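Local coordinates for glucose dehydrogenase (Serratia sp. FS14, PDB 7CDY), which belongs to the glucose/sorbosone dehydrogenase family of beta-propeller proteins and carries a bound calcium ion, at residues Val111-Gln116 with Leu137-Gly142; Gly122-Gly127 with Glu143-Pro148; Thr149-Asp154 with Gly228-Thr233; Gly158-Leu163 with Val185-His190. All coordinates share one frame; numbering follows the deposited sequence. Where two conformers were deposited one is given.

Interaction 1 of 4, residues Val111-Gln116 with Leu137-Gly142; sequences VIFRQQ and LFIALG
F113 holds CG anti to its backbone N (chi1 168°), on the side of I139 and L141, with chi2 near 81° turning the ring, and Q115, likewise anti at CG and extended beyond it, carries its amide to the backbone of G142. The two side chains make different kinds of contact. The F113 ring carries most of the apolar contact. L141 CD1 approaches the ring edge near its plane, tip to tip with the phenylalanine, at 3.7 Å from F113 CZ. I139 passes the same ring in the opposite direction, and its CD1 comes to 3.9 Å from F113 CD2. A looser touch, I112 CD1 to L137 CD2 at 4.4 Å, extends this apolar layer.

At the other end Q115 NE2 donates to G142 O over 3.0 Å. The bond is bent at the hydrogen, yet G142 O lies in the Q115 amide plane and the donor sits almost on the line of the carbonyl. The same nitrogen also bonds L156 O, and Q115 OE1 accepts from T92 N and N144 ND2, so both ends of this buried amide are satisfied, which probably fixes its rotation.

I112 and F113 both face V94 in a classic beta bulge. The segments, directed 23° apart, belong to two different antiparallel sheets and share no backbone pairing, as expected where neighbouring blades of a beta-propeller pack through their side chains.

Interaction 2 of 4, residues Gly122-Gly127 with Glu143-Pro148; sequences GNHFGG and ENNQRP
H124 and E143 meet through a His-carboxylate hydrogen bond: H124 ND1 donates to E143 OE1 over 2.7 Å, with an N-H...O angle of 159°. The acceptor lies in the imidazole plane and is met on its syn side, but 32° out of the carboxylate plane. From the opposite face of the carboxylate, N145 N reaches the same oxygen, E143 OE1, at 2.9 Å.

A second doubly used acceptor is H124 O. It takes N144 N at 2.9 Å and N144 ND2 at 3.1 Å, the side-chain nitrogen N144 ND2 coming from above the carbonyl plane. The oxygen of that side-chain amide, N144 OD1, bonds Q157 NE2.

A CH...O contact and a water bridge complete the contact. N144 CA approaches N123 O to 3.3 Å, and one water links N123 N and N144 O.

The backbone supports this pattern: E143 to Q146 form a type I' turn, closed by a bond from Q146 N to E143 O, and within it N144 N and N145 N serve different acceptors. With E143 OE2 bonded to W229 NE1, both carboxylate oxygens have donors, which probably holds the carboxylate in place and, through ND1, limits rotation of the H124 ring.

Interaction 3 of 4, residues Thr149-Asp154 with Gly228-Thr233; sequences TAQETD and GWPLAT
Q151 NE2 donates to W229 O over 2.9 Å along a nearly straight N-H...O path (164°). The acceptor lies close to the plane of the glutamine amide, but the donor stands well above the plane of the W229 carbonyl. A bend at chi2 (-67°) turns Q151 CD back from an extended course. The amide oxygen points elsewhere: Q151 OE1 bonds N226 ND2 and packs at 3.6 Å against L231 CD1, where the two side chains pass at a slant. Nearer the backbone of Q151, its CG lies 3.9 Å from P230 CD.

Both partners are loops. Segment 149-154, which begins in a 3-10 turn, connects strand 137-140 to strand 160-163; segment 228-233 lies in the connection from strand 216-219 to strand 259-261. They therefore join connections of successive sheets of the propeller. The second loop follows directly on Y227, which with E217 belongs to the calcium site, and the nearest approach of G228 to the ion is about 5 Å.

Beside the glutamine, A150 CB comes in at the edge of the W229 indole, 3.9 Å from W229 CD1. The peptide before P230 is cis, and P230 CB sits 3.7 Å above the indole plane, over its centre. W229 N is hydrogen-bonded to G189 O.

Interaction 4 of 4, residues Gly158-Leu163 with Val185-His190; sequences GKLVRL and VWSYGH
V185 sends CG2 across K159, coming to 4.0 Å from K159 CG, while its backbone forms a non-hydrogen-bonded antiparallel pair with V161. At W186 the chain turns a corner. W186 N donates to L160 O over 2.7 Å; its side chain has CG anti to the backbone N (chi1 -180°), and chi2 turns the six-membered ring toward R162. There W186 CZ3 lies over one face of the guanidinium, 3.5 Å from R162 NE, with the two planes 61° apart; R162 NH2 is held by D172 and N173, and W186 NE1 by P221 O.

S187 N also bonds L160 O, at 3.2 Å, so W186 and S187 both face L160 in a classic beta bulge. The return bond runs from L160 N to S187 O at 2.9 Å. Y188 CB then packs tightly on K159 CD (3.4 Å), a lysine whose NZ bonds Q157 O, E152 O and K155 O. After G189, H190 N donates to G158 O over 3.0 Å.

H190 NE2 meets S187 OG at 2.8 Å in a hydrogen bond, and H190 ND1 is bonded to E209 OE2. Partners on both ring nitrogens probably fix the imidazole in rotation, with the nearest side-chain atom of H190 about 6 Å from the calcium ion.

In the fold
From the N terminus, strand 109-114 opens interaction 1, and the loop 122-127 opens interaction 2 before interaction 1 closes at 137-142. Interaction 2 closes directly afterwards, at 143-148, so the two cross. Interaction 3 opens next, at 149-154, and closes only at 228-233; within that long excursion interaction 4 opens and closes, joining 158-163 to 185-190. Interaction 1 links two successive sheets of the propeller, whereas interaction 4 pairs two strands of one sheet. The neighbouring inner strands 137-140 and 160-163 join interactions 1 and 4, which lie about 9 Å apart between centres. Interactions 2 and 3 join connecting loops, interaction 3 on the side of the calcium ion.

Interaction 1 of 4, residues Val111-Gln116 with Leu137-Gly142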
loop_
_atom_site.group_PDB
_atom_site.type_symbol
_atom_site.label_atom_id
_atom_site.label_comp_id
_atom_site.label_asym_id
_atom_site.label_seq_id
_atom_site.Cartn_x
_atom_site.Cartn_y
_atom_site.Cartn_z
ATOM N N VAL A 111 7.554 6.678 -16.264
ATOM C CA VAL A 111 6.263 6.108 -15.899
ATOM C C VAL A 111 5.941 4.929 -16.808
ATOM O O VAL A 111 6.139 4.983 -18.032
ATOM C CB VAL A 111 5.187 7.201 -15.998
ATOM C CG1 VAL A 111 3.774 6.611 -15.925
ATOM C CG2 VAL A 111 5.396 8.241 -14.907
ATOM N N ILE A 112 5.432 3.855 -16.214
ATOM C CA ILE A 112 5.025 2.660 -16.947
ATOM C C ILE A 112 3.532 2.393 -16.856
ATOM O O ILE A 112 3.028 1.521 -17.582
ATOM C CB ILE A 112 5.816 1.410 -16.504
ATOM C CG1 ILE A 112 5.466 1.032 -15.056
ATOM C CG2 ILE A 112 7.321 1.634 -16.688
ATOM C CD1 ILE A 112 6.009 -0.324 -14.615
ATOM N N PHE A 113 2.814 3.074 -15.966
ATOM C CA PHE A 113 1.386 2.852 -15.782
ATOM C C PHE A 113 0.775 4.107 -15.181
ATOM O O PHE A 113 1.343 4.693 -14.250
ATOM C CB PHE A 113 1.117 1.656 -14.861
ATOM C CG PHE A 113 -0.319 1.568 -14.412
ATOM C CD1 PHE A 113 -1.282 1.013 -15.245
ATOM C CD2 PHE A 113 -0.715 2.094 -13.186
ATOM C CE1 PHE A 113 -2.616 0.968 -14.864
ATOM C CE2 PHE A 113 -2.045 2.048 -12.798
ATOM C CZ PHE A 113 -2.989 1.473 -13.634
ATOM N N ARG A 114 -0.406 4.475 -15.674
ATOM C CA ARG A 114 -1.148 5.610 -15.148
ATOM C C ARG A 114 -2.587 5.202 -14.920
ATOM O O ARG A 114 -3.222 4.619 -15.805
ATOM C CB ARG A 114 -1.180 6.758 -16.152
ATOM C CG ARG A 114 0.120 7.430 -16.353
ATOM C CD ARG A 114 -0.077 8.707 -17.137
ATOM N NE ARG A 114 1.103 9.529 -16.976
ATOM C CZ ARG A 114 2.206 9.391 -17.697
ATOM N NH1 ARG A 114 2.267 8.470 -18.658
ATOM N NH2 ARG A 114 3.246 10.168 -17.464
ATOM N N GLN A 115 -3.103 5.522 -13.745
ATOM C CA GLN A 115 -4.533 5.453 -13.525
ATOM C C GLN A 115 -5.231 6.425 -14.469
ATOM O O GLN A 115 -4.862 7.603 -14.558
ATOM C CB GLN A 115 -4.794 5.861 -12.081
ATOM C CG GLN A 115 -6.244 5.818 -11.673
ATOM C CD GLN A 115 -6.438 6.082 -10.191
ATOM O OE1 GLN A 115 -5.887 7.037 -9.628
ATOM N NE2 GLN A 115 -7.214 5.227 -9.550
ATOM N N GLN A 116 -6.252 5.934 -15.172
ATOM C CA GLN A 116 -7.062 6.760 -16.041
ATOM C C GLN A 116 -8.519 6.359 -15.862
ATOM O O GLN A 116 -8.816 5.171 -15.672
ATOM C CB GLN A 116 -6.682 6.567 -17.512
ATOM C CG GLN A 116 -5.287 7.042 -17.857
ATOM C CD GLN A 116 -5.135 8.552 -17.803
ATOM O OE1 GLN A 116 -6.072 9.284 -17.487
ATOM N NE2 GLN A 116 -3.939 9.028 -18.120
ATOM N N LEU A 137 3.868 -7.441 -11.080
ATOM C CA LEU A 137 3.691 -6.264 -10.240
ATOM C C LEU A 137 2.208 -6.032 -9.986
ATOM O O LEU A 137 1.437 -5.838 -10.931
ATOM C CB LEU A 137 4.299 -5.050 -10.936
ATOM C CG LEU A 137 4.154 -3.725 -10.182
ATOM C CD1 LEU A 137 4.786 -3.786 -8.786
ATOM C CD2 LEU A 137 4.755 -2.591 -11.012
ATOM N N PHE A 138 1.815 -6.041 -8.712
ATOM C CA PHE A 138 0.469 -5.665 -8.294
ATOM C C PHE A 138 0.431 -4.216 -7.818
ATOM O O PHE A 138 1.319 -3.762 -7.087
ATOM C CB PHE A 138 -0.039 -6.594 -7.195
ATOM C CG PHE A 138 -0.487 -7.936 -7.698
ATOM C CD1 PHE A 138 0.436 -8.898 -8.065
ATOM C CD2 PHE A 138 -1.840 -8.235 -7.794
ATOM C CE1 PHE A 138 0.013 -10.136 -8.540
ATOM C CE2 PHE A 138 -2.262 -9.470 -8.249
ATOM C CZ PHE A 138 -1.336 -10.409 -8.624
ATOM N N ILE A 139 -0.595 -3.490 -8.254
ATOM C CA ILE A 139 -0.752 -2.069 -7.964
ATOM C C ILE A 139 -2.159 -1.860 -7.417
ATOM O O ILE A 139 -3.144 -2.164 -8.100
ATOM C CB ILE A 139 -0.562 -1.223 -9.234
ATOM C CG1 ILE A 139 0.787 -1.516 -9.904
ATOM C CG2 ILE A 139 -0.723 0.244 -8.917
ATOM C CD1 ILE A 139 0.869 -0.996 -11.328
ATOM N N ALA A 140 -2.264 -1.308 -6.207
ATOM C CA ALA A 140 -3.554 -1.081 -5.559
ATOM C C ALA A 140 -3.973 0.368 -5.779
ATOM O O ALA A 140 -3.237 1.292 -5.414
ATOM C CB ALA A 140 -3.455 -1.403 -4.067
ATOM N N LEU A 141 -5.155 0.572 -6.353
ATOM C CA LEU A 141 -5.638 1.900 -6.716
ATOM C C LEU A 141 -6.933 2.241 -5.995
ATOM O O LEU A 141 -7.889 1.456 -6.012
ATOM C CB LEU A 141 -5.873 1.987 -8.223
ATOM C CG LEU A 141 -4.647 1.727 -9.098
ATOM C CD1 LEU A 141 -5.044 1.629 -10.560
ATOM C CD2 LEU A 141 -3.620 2.836 -8.906
ATOM N N GLY A 142 -6.973 3.430 -5.378
ATOM C CA GLY A 142 -8.214 3.943 -4.840
ATOM C C GLY A 142 -9.128 4.460 -5.940
ATOM O O GLY A 142 -8.769 4.552 -7.113
#

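Interaction 2 of 4, residues Gly122-Gly127 with Glu143-Pro148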
loop_
_atom_site.group_PDB
_atom_site.type_symbol
_atom_site.label_atom_id
_atom_site.label_comp_id
_atom_site.label_asym_id
_atom_site.label_seq_id
_atom_site.Cartn_x
_atom_site.Cartn_y
_atom_site.Cartn_z
ATOM N N GLY A 122 -7.251 15.084 -4.366
ATOM C CA GLY A 122 -6.451 14.942 -3.167
ATOM C C GLY A 122 -6.660 13.659 -2.388
ATOM O O GLY A 122 -5.845 13.324 -1.526
ATOM N N ASN A 123 -7.732 12.925 -2.677
ATOM C CA ASN A 123 -8.066 11.739 -1.899
ATOM C C ASN A 123 -8.066 10.457 -2.734
ATOM O O ASN A 123 -8.297 10.475 -3.948
ATOM C CB ASN A 123 -9.427 11.902 -1.194
ATOM C CG ASN A 123 -9.377 12.924 -0.073
ATOM O OD1 ASN A 123 -8.744 12.699 0.961
ATOM N ND2 ASN A 123 -10.031 14.060 -0.278
ATOM N N HIS A 124 -7.778 9.343 -2.056
ATOM C CA HIS A 124 -8.024 7.977 -2.545
ATOM C C HIS A 124 -7.199 7.632 -3.787
ATOM O O HIS A 124 -7.719 7.243 -4.840
ATOM C CB HIS A 124 -9.511 7.696 -2.766
ATOM C CG HIS A 124 -10.324 7.741 -1.510
ATOM N ND1 HIS A 124 -11.648 7.364 -1.484
ATOM C CD2 HIS A 124 -10.007 8.090 -0.240
ATOM C CE1 HIS A 124 -12.123 7.498 -0.257
ATOM N NE2 HIS A 124 -11.146 7.935 0.519
ATOM N N PHE A 125 -5.880 7.763 -3.639
ATOM C CA PHE A 125 -4.951 7.300 -4.656
ATOM C C PHE A 125 -4.626 5.821 -4.514
ATOM O O PHE A 125 -4.162 5.205 -5.479
ATOM C CB PHE A 125 -3.662 8.128 -4.578
ATOM C CG PHE A 125 -3.856 9.574 -4.962
ATOM C CD1 PHE A 125 -3.953 9.924 -6.303
ATOM C CD2 PHE A 125 -3.979 10.579 -4.001
ATOM C CE1 PHE A 125 -4.147 11.237 -6.687
ATOM C CE2 PHE A 125 -4.188 11.904 -4.385
ATOM C CZ PHE A 125 -4.258 12.231 -5.724
ATOM N N GLY A 126 -4.849 5.237 -3.341
ATOM C CA GLY A 126 -4.257 3.931 -3.082
ATOM C C GLY A 126 -2.748 4.074 -3.088
ATOM O O GLY A 126 -2.180 4.934 -2.401
ATOM N N GLY A 127 -2.068 3.259 -3.887
ATOM C CA GLY A 127 -0.653 3.468 -4.147
ATOM C C GLY A 127 0.264 2.351 -3.713
ATOM O O GLY A 127 1.450 2.376 -4.080
ATOM N N GLU A 143 -10.354 4.795 -5.541
ATOM C CA GLU A 143 -11.353 5.299 -6.529
ATOM C C GLU A 143 -11.404 6.839 -6.578
ATOM O O GLU A 143 -12.369 7.337 -7.099
ATOM C CB GLU A 143 -12.754 4.672 -6.381
ATOM C CG GLU A 143 -13.265 4.421 -4.969
ATOM C CD GLU A 143 -13.428 5.610 -4.029
ATOM O OE1 GLU A 143 -12.493 6.372 -3.903
ATOM O OE2 GLU A 143 -14.462 5.694 -3.388
ATOM N N ASN A 144 -10.364 7.526 -6.072
ATOM C CA ASN A 144 -10.220 8.972 -6.232
ATOM C C ASN A 144 -11.345 9.756 -5.556
ATOM O O ASN A 144 -11.528 10.954 -5.852
ATOM C CB ASN A 144 -10.130 9.396 -7.713
ATOM C CG ASN A 144 -8.853 8.935 -8.445
ATOM O OD1 ASN A 144 -8.763 9.142 -9.656
ATOM N ND2 ASN A 144 -7.894 8.321 -7.756
ATOM N N ASN A 145 -12.111 9.107 -4.677
ATOM C CA ASN A 145 -13.270 9.682 -3.996
ATOM C C ASN A 145 -14.473 9.865 -4.914
ATOM O O ASN A 145 -15.352 10.677 -4.623
ATOM C CB ASN A 145 -12.961 10.961 -3.194
ATOM C CG ASN A 145 -13.893 11.150 -2.018
ATOM O OD1 ASN A 145 -14.503 10.194 -1.525
ATOM N ND2 ASN A 145 -14.025 12.390 -1.573
ATOM N N GLN A 146 -14.535 9.120 -6.012
ATOM C CA GLN A 146 -15.724 9.045 -6.863
ATOM C C GLN A 146 -16.271 7.625 -6.703
ATOM O O GLN A 146 -15.912 6.714 -7.449
ATOM C CB GLN A 146 -15.374 9.380 -8.306
ATOM C CG GLN A 146 -14.857 10.809 -8.466
ATOM C CD GLN A 146 -15.923 11.844 -8.144
ATOM O OE1 GLN A 146 -17.108 11.634 -8.410
ATOM N NE2 GLN A 146 -15.510 12.966 -7.570
ATOM N N ARG A 147 -17.146 7.443 -5.715
ATOM C CA ARG A 147 -17.493 6.099 -5.245
ATOM C C ARG A 147 -17.939 5.133 -6.340
ATOM O O ARG A 147 -17.426 4.001 -6.377
ATOM C CB ARG A 147 -18.510 6.169 -4.092
ATOM C CG ARG A 147 -18.044 6.920 -2.838
ATOM C CD ARG A 147 -19.101 6.865 -1.716
ATOM N NE ARG A 147 -20.377 7.380 -2.199
ATOM C CZ ARG A 147 -20.744 8.652 -2.105
ATOM N NH1 ARG A 147 -21.897 9.046 -2.621
ATOM N NH2 ARG A 147 -19.962 9.533 -1.491
ATOM N N PRO A 148 -18.874 5.485 -7.235
ATOM C CA PRO A 148 -19.365 4.484 -8.198
ATOM C C PRO A 148 -18.319 4.004 -9.182
ATOM O O PRO A 148 -18.502 2.929 -9.770
ATOM C CB PRO A 148 -20.505 5.213 -8.931
ATOM C CG PRO A 148 -20.835 6.388 -8.091
ATOM C CD PRO A 148 -19.583 6.767 -7.368
HETATM O O HOH W 1 -10.225 13.356 -4.390
HETATM O O HOH W 2 -12.221 14.371 -2.896
#

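Interaction 3 of 4, residues Thr149-Asp154 with Gly228-Thr233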
loop_
_atom_site.group_PDB
_atom_site.type_symbol
_atom_site.label_atom_id
_atom_site.label_comp_id
_atom_site.label_asym_id
_atom_site.label_seq_id
_atom_site.Cartn_x
_atom_site.Cartn_y
_atom_site.Cartn_z
ATOM N N THR A 149 -17.230 4.751 -9.379
ATOM C CA THR A 149 -16.263 4.358 -10.398
ATOM C C THR A 149 -15.541 3.058 -10.053
ATOM O O THR A 149 -15.013 2.403 -10.958
ATOM C CB THR A 149 -15.260 5.483 -10.688
ATOM O OG1 THR A 149 -14.468 5.743 -9.516
ATOM C CG2 THR A 149 -15.975 6.755 -11.130
ATOM N N ALA A 150 -15.546 2.641 -8.779
ATOM C CA ALA A 150 -14.922 1.371 -8.415
ATOM C C ALA A 150 -15.598 0.193 -9.107
ATOM O O ALA A 150 -14.960 -0.837 -9.343
ATOM C CB ALA A 150 -14.938 1.181 -6.891
ATOM N N GLN A 151 -16.884 0.330 -9.448
ATOM C CA GLN A 151 -17.646 -0.713 -10.119
ATOM C C GLN A 151 -17.518 -0.654 -11.631
ATOM O O GLN A 151 -17.927 -1.604 -12.305
ATOM C CB GLN A 151 -19.135 -0.587 -9.762
ATOM C CG GLN A 151 -19.445 -0.912 -8.308
ATOM C CD GLN A 151 -19.199 -2.366 -8.000
ATOM O OE1 GLN A 151 -19.759 -3.247 -8.667
ATOM N NE2 GLN A 151 -18.339 -2.644 -7.019
ATOM N N GLU A 152 -16.979 0.424 -12.183
ATOM C CA GLU A 152 -17.000 0.635 -13.624
ATOM C C GLU A 152 -15.800 -0.059 -14.257
ATOM O O GLU A 152 -14.649 0.212 -13.898
ATOM C CB GLU A 152 -17.064 2.129 -13.935
ATOM C CG GLU A 152 -18.364 2.728 -13.389
ATOM C CD GLU A 152 -18.456 4.233 -13.470
ATOM O OE1 GLU A 152 -17.776 4.841 -14.311
ATOM O OE2 GLU A 152 -19.241 4.814 -12.684
ATOM N N THR A 153 -16.069 -0.980 -15.182
ATOM C CA THR A 153 -15.007 -1.823 -15.716
ATOM C C THR A 153 -14.089 -1.086 -16.679
ATOM O O THR A 153 -12.999 -1.588 -16.969
ATOM C CB THR A 153 -15.587 -3.061 -16.402
ATOM O OG1 THR A 153 -16.386 -2.662 -17.520
ATOM C CG2 THR A 153 -16.430 -3.875 -15.422
ATOM N N ASP A 154 -14.494 0.081 -17.174
ATOM C CA ASP A 154 -13.674 0.864 -18.087
ATOM C C ASP A 154 -12.861 1.946 -17.381
ATOM O O ASP A 154 -12.229 2.766 -18.051
ATOM C CB ASP A 154 -14.534 1.464 -19.206
ATOM C CG ASP A 154 -15.629 2.381 -18.687
ATOM O OD1 ASP A 154 -16.038 2.251 -17.514
ATOM O OD2 ASP A 154 -16.100 3.230 -19.476
ATOM N N GLY A 228 -17.008 -5.226 -3.951
ATOM C CA GLY A 228 -18.320 -4.621 -3.641
ATOM C C GLY A 228 -18.435 -3.127 -3.453
ATOM O O GLY A 228 -19.544 -2.647 -3.493
ATOM N N TRP A 229 -17.337 -2.424 -3.257
ATOM C CA TRP A 229 -17.489 -0.972 -2.979
ATOM C C TRP A 229 -18.058 -0.278 -4.210
ATOM O O TRP A 229 -17.554 -0.515 -5.280
ATOM C CB TRP A 229 -16.150 -0.348 -2.595
ATOM C CG TRP A 229 -16.204 1.140 -2.380
ATOM C CD1 TRP A 229 -15.754 2.100 -3.236
ATOM C CD2 TRP A 229 -16.838 1.838 -1.299
ATOM N NE1 TRP A 229 -16.003 3.346 -2.737
ATOM C CE2 TRP A 229 -16.644 3.217 -1.537
ATOM C CE3 TRP A 229 -17.454 1.447 -0.110
ATOM C CZ2 TRP A 229 -17.101 4.202 -0.663
ATOM C CZ3 TRP A 229 -17.904 2.408 0.764
ATOM C CH2 TRP A 229 -17.716 3.766 0.481
ATOM N N PRO A 230 -19.055 0.625 -4.110
ATOM C CA PRO A 230 -19.782 1.078 -2.917
ATOM C C PRO A 230 -21.154 0.428 -2.735
ATOM O O PRO A 230 -21.937 0.912 -1.915
ATOM C CB PRO A 230 -19.978 2.568 -3.203
ATOM C CG PRO A 230 -20.235 2.592 -4.679
ATOM C CD PRO A 230 -19.362 1.485 -5.273
ATOM N N LEU A 231 -21.434 -0.652 -3.474
ATOM C CA LEU A 231 -22.710 -1.356 -3.323
ATOM C C LEU A 231 -22.770 -2.142 -2.024
ATOM O O LEU A 231 -23.853 -2.301 -1.439
ATOM C CB LEU A 231 -22.880 -2.335 -4.474
ATOM C CG LEU A 231 -22.775 -1.767 -5.887
ATOM C CD1 LEU A 231 -22.938 -2.871 -6.945
ATOM C CD2 LEU A 231 -23.801 -0.665 -6.082
ATOM N N ALA A 232 -21.637 -2.660 -1.569
ATOM C CA ALA A 232 -21.542 -3.384 -0.312
ATOM C C ALA A 232 -20.495 -2.704 0.557
ATOM O O ALA A 232 -19.416 -2.343 0.064
ATOM C CB ALA A 232 -21.142 -4.834 -0.560
ATOM N N THR A 233 -20.824 -2.497 1.834
ATOM C CA THR A 233 -19.875 -1.895 2.763
ATOM C C THR A 233 -20.305 -2.187 4.192
ATOM O O THR A 233 -21.497 -2.364 4.470
ATOM C CB THR A 233 -19.751 -0.382 2.539
ATOM O OG1 THR A 233 -18.768 0.146 3.438
ATOM C CG2 THR A 233 -21.067 0.325 2.783
#

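Interaction 4 of 4, residues Gly158-Leu163 with Val185-His190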
loop_
_atom_site.group_PDB
_atom_site.type_symbol
_atom_site.label_atom_id
_atom_site.label_comp_id
_atom_site.label_asym_id
_atom_site.label_seq_id
_atom_site.Cartn_x
_atom_site.Cartn_y
_atom_site.Cartn_z
ATOM N N GLY A 158 -10.484 2.281 -8.035
ATOM C CA GLY A 158 -10.952 1.211 -7.160
ATOM C C GLY A 158 -10.618 -0.171 -7.664
ATOM O O GLY A 158 -11.414 -1.104 -7.501
ATOM N N LYS A 159 -9.461 -0.314 -8.293
ATOM C CA LYS A 159 -9.029 -1.556 -8.903
ATOM C C LYS A 159 -7.696 -1.979 -8.306
ATOM O O LYS A 159 -6.871 -1.143 -7.908
ATOM C CB LYS A 159 -8.792 -1.371 -10.414
ATOM C CG LYS A 159 -9.947 -0.746 -11.185
ATOM C CD LYS A 159 -11.158 -1.647 -11.133
ATOM C CE LYS A 159 -12.284 -1.232 -12.086
ATOM N NZ LYS A 159 -13.017 -0.022 -11.624
ATOM N N LEU A 160 -7.493 -3.284 -8.228
ATOM C CA LEU A 160 -6.165 -3.865 -8.117
ATOM C C LEU A 160 -5.729 -4.248 -9.524
ATOM O O LEU A 160 -6.502 -4.869 -10.261
ATOM C CB LEU A 160 -6.216 -5.103 -7.224
ATOM C CG LEU A 160 -4.919 -5.848 -6.938
ATOM C CD1 LEU A 160 -3.857 -4.911 -6.392
ATOM C CD2 LEU A 160 -5.167 -6.982 -5.969
ATOM N N VAL A 161 -4.512 -3.862 -9.903
ATOM C CA VAL A 161 -3.991 -4.060 -11.250
ATOM C C VAL A 161 -2.811 -5.020 -11.164
ATOM O O VAL A 161 -2.062 -5.004 -10.183
ATOM C CB VAL A 161 -3.561 -2.687 -11.812
ATOM C CG1 VAL A 161 -2.481 -2.807 -12.881
ATOM C CG2 VAL A 161 -4.775 -1.927 -12.335
ATOM N N ARG A 162 -2.659 -5.881 -12.178
ATOM C CA ARG A 162 -1.495 -6.760 -12.296
ATOM C C ARG A 162 -0.835 -6.532 -13.645
ATOM O O ARG A 162 -1.492 -6.658 -14.689
ATOM C CB ARG A 162 -1.859 -8.238 -12.166
ATOM C CG ARG A 162 -0.620 -9.136 -12.184
ATOM C CD ARG A 162 -0.943 -10.624 -12.101
ATOM N NE ARG A 162 -1.615 -11.101 -13.303
ATOM C CZ ARG A 162 -1.264 -12.177 -14.005
ATOM N NH1 ARG A 162 -0.218 -12.913 -13.657
ATOM N NH2 ARG A 162 -1.979 -12.507 -15.067
ATOM N N LEU A 163 0.465 -6.223 -13.628
ATOM C CA LEU A 163 1.259 -5.958 -14.824
ATOM C C LEU A 163 2.541 -6.780 -14.794
ATOM O O LEU A 163 2.937 -7.324 -13.764
ATOM C CB LEU A 163 1.626 -4.476 -14.939
ATOM C CG LEU A 163 0.458 -3.488 -14.930
ATOM C CD1 LEU A 163 0.976 -2.061 -14.878
ATOM C CD2 LEU A 163 -0.438 -3.702 -16.141
ATOM N N VAL A 185 -6.735 -4.875 -15.173
ATOM C CA VAL A 185 -7.395 -5.068 -13.883
ATOM C C VAL A 185 -7.278 -6.511 -13.422
ATOM O O VAL A 185 -7.516 -7.458 -14.188
ATOM C CB VAL A 185 -8.871 -4.650 -13.981
ATOM C CG1 VAL A 185 -9.659 -5.113 -12.743
ATOM C CG2 VAL A 185 -8.983 -3.157 -14.171
ATOM N N TRP A 186 -6.965 -6.688 -12.140
ATOM C CA TRP A 186 -7.037 -7.968 -11.453
ATOM C C TRP A 186 -8.365 -8.128 -10.729
ATOM O O TRP A 186 -9.073 -9.115 -10.938
ATOM C CB TRP A 186 -5.868 -8.092 -10.462
ATOM C CG TRP A 186 -5.815 -9.379 -9.687
ATOM C CD1 TRP A 186 -6.250 -9.589 -8.402
ATOM C CD2 TRP A 186 -5.285 -10.627 -10.137
ATOM N NE1 TRP A 186 -6.027 -10.889 -8.035
ATOM C CE2 TRP A 186 -5.427 -11.548 -9.078
ATOM C CE3 TRP A 186 -4.707 -11.057 -11.336
ATOM C CZ2 TRP A 186 -5.006 -12.874 -9.185
ATOM C CZ3 TRP A 186 -4.285 -12.377 -11.438
ATOM C CH2 TRP A 186 -4.436 -13.266 -10.368
ATOM N N SER A 187 -8.723 -7.168 -9.870
ATOM C CA SER A 187 -9.987 -7.182 -9.142
ATOM C C SER A 187 -10.521 -5.761 -9.043
ATOM O O SER A 187 -9.794 -4.785 -9.248
ATOM C CB SER A 187 -9.837 -7.807 -7.752
ATOM O OG SER A 187 -8.834 -7.133 -6.997
ATOM N N TYR A 188 -11.807 -5.649 -8.714
ATOM C CA TYR A 188 -12.472 -4.354 -8.721
ATOM C C TYR A 188 -13.357 -4.216 -7.489
ATOM O O TYR A 188 -13.432 -5.116 -6.653
ATOM C CB TYR A 188 -13.190 -4.102 -10.054
ATOM C CG TYR A 188 -14.439 -4.901 -10.345
ATOM C CD1 TYR A 188 -14.392 -6.272 -10.565
ATOM C CD2 TYR A 188 -15.659 -4.261 -10.462
ATOM C CE1 TYR A 188 -15.550 -6.987 -10.863
ATOM C CE2 TYR A 188 -16.815 -4.962 -10.770
ATOM C CZ TYR A 188 -16.743 -6.315 -10.969
ATOM O OH TYR A 188 -17.900 -7.013 -11.265
ATOM N N GLY A 189 -14.016 -3.064 -7.363
ATOM C CA GLY A 189 -14.833 -2.813 -6.188
ATOM C C GLY A 189 -14.060 -2.559 -4.914
ATOM O O GLY A 189 -14.512 -2.955 -3.830
ATOM N N HIS A 190 -12.912 -1.890 -5.014
ATOM C CA HIS A 190 -12.107 -1.492 -3.870
ATOM C C HIS A 190 -12.288 0.001 -3.605
ATOM O O HIS A 190 -12.580 0.779 -4.519
ATOM C CB HIS A 190 -10.629 -1.805 -4.146
ATOM C CG HIS A 190 -10.368 -3.255 -4.410
ATOM N ND1 HIS A 190 -10.455 -4.215 -3.424
ATOM C CD2 HIS A 190 -10.059 -3.919 -5.553
ATOM C CE1 HIS A 190 -10.189 -5.405 -3.941
ATOM N NE2 HIS A 190 -9.949 -5.252 -5.230
#